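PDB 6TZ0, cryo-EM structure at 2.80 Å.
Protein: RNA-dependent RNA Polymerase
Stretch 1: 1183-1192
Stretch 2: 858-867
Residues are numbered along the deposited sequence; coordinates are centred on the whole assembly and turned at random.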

# COMPACT_ATOMS: atom_id res chain seq x y z
N TYR A 1183 -2.89 23.88 -33.65
CA TYR A 1183 -2.62 22.56 -33.07
C TYR A 1183 -3.89 21.86 -32.62
O TYR A 1183 -4.11 20.68 -32.94
CB TYR A 1183 -1.65 22.73 -31.90
CG TYR A 1183 -1.32 21.48 -31.14
CD1 TYR A 1183 -0.51 20.50 -31.70
CD2 TYR A 1183 -1.76 21.29 -29.84
CE1 TYR A 1183 -0.18 19.37 -31.00
CE2 TYR A 1183 -1.45 20.17 -29.14
CZ TYR A 1183 -0.66 19.21 -29.72
OH TYR A 1183 -0.34 18.07 -29.02
N LEU A 1184 -4.75 22.58 -31.89
CA LEU A 1184 -6.00 22.01 -31.43
C LEU A 1184 -6.96 21.74 -32.58
O LEU A 1184 -7.71 20.75 -32.53
CB LEU A 1184 -6.64 22.92 -30.39
CG LEU A 1184 -6.30 22.74 -28.91
CD1 LEU A 1184 -4.86 22.98 -28.59
CD2 LEU A 1184 -7.13 23.72 -28.15
N HIS A 1185 -6.94 22.57 -33.63
CA HIS A 1185 -7.79 22.27 -34.78
C HIS A 1185 -7.31 21.04 -35.54
O HIS A 1185 -8.13 20.26 -36.05
CB HIS A 1185 -7.86 23.46 -35.73
CG HIS A 1185 -8.74 23.23 -36.92
ND1 HIS A 1185 -8.25 22.72 -38.10
CD2 HIS A 1185 -10.06 23.41 -37.11
CE1 HIS A 1185 -9.24 22.62 -38.97
NE2 HIS A 1185 -10.35 23.03 -38.39
N ILE A 1186 -6.00 20.86 -35.65
CA ILE A 1186 -5.49 19.71 -36.39
C ILE A 1186 -5.72 18.42 -35.62
O ILE A 1186 -6.12 17.41 -36.20
CB ILE A 1186 -4.02 19.93 -36.78
CG1 ILE A 1186 -3.95 21.01 -37.86
CG2 ILE A 1186 -3.39 18.68 -37.32
CD1 ILE A 1186 -2.59 21.58 -38.06
N LEU A 1187 -5.54 18.44 -34.29
CA LEU A 1187 -5.88 17.25 -33.51
C LEU A 1187 -7.38 16.98 -33.45
O LEU A 1187 -7.79 15.83 -33.33
CB LEU A 1187 -5.36 17.36 -32.08
CG LEU A 1187 -3.88 17.21 -31.74
CD1 LEU A 1187 -3.73 17.48 -30.27
CD2 LEU A 1187 -3.40 15.83 -32.09
N ARG A 1188 -8.20 18.03 -33.53
CA ARG A 1188 -9.64 17.86 -33.38
C ARG A 1188 -10.27 17.20 -34.61
O ARG A 1188 -11.31 16.55 -34.49
CB ARG A 1188 -10.26 19.23 -33.08
CG ARG A 1188 -11.75 19.31 -32.81
CD ARG A 1188 -12.48 19.84 -34.02
NE ARG A 1188 -13.90 20.05 -33.77
CZ ARG A 1188 -14.42 21.19 -33.33
NH1 ARG A 1188 -13.64 22.23 -33.10
NH2 ARG A 1188 -15.72 21.29 -33.13
N SER A 1189 -9.65 17.32 -35.78
CA SER A 1189 -10.28 16.93 -37.04
C SER A 1189 -9.34 16.10 -37.90
O SER A 1189 -9.11 16.40 -39.07
CB SER A 1189 -10.72 18.17 -37.80
OG SER A 1189 -9.62 18.95 -38.18
N ILE A 1190 -8.78 15.03 -37.33
CA ILE A 1190 -7.85 14.20 -38.08
C ILE A 1190 -8.61 13.31 -39.07
O ILE A 1190 -8.05 12.87 -40.08
CB ILE A 1190 -6.99 13.36 -37.12
CG1 ILE A 1190 -6.49 14.25 -36.01
CG2 ILE A 1190 -5.75 12.81 -37.82
CD1 ILE A 1190 -5.73 13.56 -34.97
N THR A 1191 -9.90 13.08 -38.81
CA THR A 1191 -10.66 12.11 -39.59
C THR A 1191 -10.93 12.59 -41.00
O THR A 1191 -11.06 11.79 -41.93
CB THR A 1191 -11.97 11.80 -38.88
OG1 THR A 1191 -12.75 12.99 -38.78
CG2 THR A 1191 -11.71 11.28 -37.50
N SER A 1192 -11.03 13.91 -41.19
CA SER A 1192 -11.27 14.42 -42.53
C SER A 1192 -10.01 15.05 -43.11
O SER A 1192 -10.06 15.70 -44.17
CB SER A 1192 -12.43 15.43 -42.51
OG SER A 1192 -12.11 16.55 -41.71
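Stretch 2 858-867: TEDESMFTAR

The contact is organised around Arg1188, the last helical residue of stretch 1, which meets stretch 2 with both its side chain and its carbonyl. Its guanidinium forms a salt bridge to Glu861, NH2 to OE2 at 2.8 Å. A second carboxylate, that of Glu859, also attends it, but at longer range: Arg1188 NE lies 3.7 Å from Glu859 OE1, and that oxygen sits well out of the guanidinium plane, so the pairing is one of charge, with no N-H directed at it. Its chi2 of -103° falls between wells, and in this conformation the guanidinium lies near both acids.

The backbone supplies a second anchor, a well-aligned one. Ser1189 is the first residue to leave helical phi/psi, and at this end of the helix the carbonyl of Arg1188 accepts a hydrogen bond from stretch 2, Ser862 N to Arg1188 O at 3.1 Å with an angle of 159°. The rule is a familiar one: a helix ends with carbonyls to spare, and a passing loop can use one of them. Glu859 reaches back one helical turn as well, where His1185 NE2 gives its OE2 a weak hydrogen bond of 3.4 Å. The same carboxylate packs on Ser1189, whose CB is 3.3 Å from Glu859 OE1, while Ser1189 OG turns back to its own helix and bonds to His1185 O at 2.9 Å.

Stretch 2 has no regular helix or strand here. From Glu859 to Glu861 it is extended, then a type I turn from Ser862 to Thr865 redirects it, and Thr865 and Ala866 are extended again. From Phe864 to Ala866 the chain heads obliquely, with a net sense opposite to that of the helix: CA of Leu1187 is 5.6 Å from CA of Phe864, CA of Arg1188 is 4.4 Å from CA of Thr865, and CA of Leu1184 is 6.8 Å from CA of Ala866. The backbones are closest in this register at Arg1188 and Thr865, where Thr865 OG1 also lies 3.5 Å from Arg1188 CG.

Apolar packing begins within the turn and continues just past it. Phe864 points toward stretch 1 and touches two residues: its CD2 meets Ile1190 CD1 at 3.5 Å, and its CB lies 4.1 Å from Leu1187 CD2, while its carbonyl O approaches Leu1187 CB at 3.6 Å. One turn earlier in the helix, Leu1184 CD2 rests 4.1 Å from Ala866 CB. At the more open margin, Thr1191 OG1 stands 3.7 Å from Asp860 O. Met863, within the turn, points away and makes no contact.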

# COMPACT_ATOMS: atom_id res chain seq x y z
N THR A 858 -20.64 20.59 -38.80
CA THR A 858 -19.44 20.73 -37.99
C THR A 858 -18.61 19.45 -38.07
O THR A 858 -19.00 18.46 -38.69
CB THR A 858 -19.80 21.04 -36.53
OG1 THR A 858 -20.53 19.94 -35.97
CG2 THR A 858 -20.66 22.29 -36.46
N GLU A 859 -17.45 19.48 -37.44
CA GLU A 859 -16.50 18.38 -37.59
C GLU A 859 -16.77 17.26 -36.61
O GLU A 859 -17.11 17.49 -35.44
CB GLU A 859 -15.08 18.92 -37.43
CG GLU A 859 -14.65 19.74 -38.63
CD GLU A 859 -13.35 20.47 -38.42
OE1 GLU A 859 -12.90 20.54 -37.26
OE2 GLU A 859 -12.78 20.96 -39.42
N ASP A 860 -16.64 16.02 -37.09
CA ASP A 860 -16.73 14.83 -36.26
C ASP A 860 -15.51 14.82 -35.35
O ASP A 860 -14.41 14.49 -35.78
CB ASP A 860 -16.78 13.58 -37.13
CG ASP A 860 -17.17 12.33 -36.36
OD1 ASP A 860 -17.40 12.40 -35.13
OD2 ASP A 860 -17.22 11.26 -36.99
N GLU A 861 -15.71 15.20 -34.09
CA GLU A 861 -14.59 15.46 -33.19
C GLU A 861 -13.90 14.16 -32.82
O GLU A 861 -14.53 13.21 -32.36
CB GLU A 861 -15.07 16.18 -31.94
CG GLU A 861 -15.62 17.56 -32.23
CD GLU A 861 -16.02 18.30 -30.97
OE1 GLU A 861 -15.96 17.70 -29.88
OE2 GLU A 861 -16.41 19.48 -31.08
N SER A 862 -12.60 14.12 -33.06
CA SER A 862 -11.84 12.88 -32.99
C SER A 862 -11.51 12.55 -31.54
O SER A 862 -11.91 13.24 -30.60
CB SER A 862 -10.57 13.01 -33.84
OG SER A 862 -9.84 11.80 -33.83
N MET A 863 -10.75 11.48 -31.35
CA MET A 863 -10.40 11.03 -30.02
C MET A 863 -9.27 11.84 -29.40
O MET A 863 -8.86 11.55 -28.27
CB MET A 863 -10.02 9.55 -30.06
CG MET A 863 -11.13 8.69 -30.59
SD MET A 863 -12.63 8.94 -29.64
CE MET A 863 -12.14 8.21 -28.10
N PHE A 864 -8.75 12.84 -30.11
CA PHE A 864 -7.66 13.67 -29.62
C PHE A 864 -8.10 15.11 -29.41
O PHE A 864 -7.25 16.00 -29.38
CB PHE A 864 -6.50 13.63 -30.60
CG PHE A 864 -6.00 12.26 -30.88
CD1 PHE A 864 -5.25 11.58 -29.95
CD2 PHE A 864 -6.27 11.66 -32.09
CE1 PHE A 864 -4.78 10.33 -30.22
CE2 PHE A 864 -5.80 10.41 -32.37
CZ PHE A 864 -5.06 9.74 -31.43
N THR A 865 -9.39 15.36 -29.27
CA THR A 865 -9.84 16.73 -29.10
C THR A 865 -9.70 17.17 -27.65
O THR A 865 -9.81 16.37 -26.72
CB THR A 865 -11.29 16.88 -29.59
OG1 THR A 865 -11.70 18.24 -29.45
CG2 THR A 865 -12.23 15.98 -28.83
N ALA A 866 -9.42 18.46 -27.48
CA ALA A 866 -9.16 19.01 -26.17
C ALA A 866 -10.46 19.21 -25.41
O ALA A 866 -11.53 19.38 -25.99
CB ALA A 866 -8.41 20.33 -26.29
N ARG A 867 -10.35 19.18 -24.09
CA ARG A 867 -11.48 19.41 -23.21
C ARG A 867 -11.24 20.70 -22.45
O ARG A 867 -10.30 21.44 -22.73
CB ARG A 867 -11.70 18.23 -22.27
CG ARG A 867 -12.15 16.99 -23.01
CD ARG A 867 -12.39 15.83 -22.08
NE ARG A 867 -12.88 14.67 -22.81
CZ ARG A 867 -12.09 13.70 -23.27
NH1 ARG A 867 -12.61 12.68 -23.93
NH2 ARG A 867 -10.79 13.76 -23.07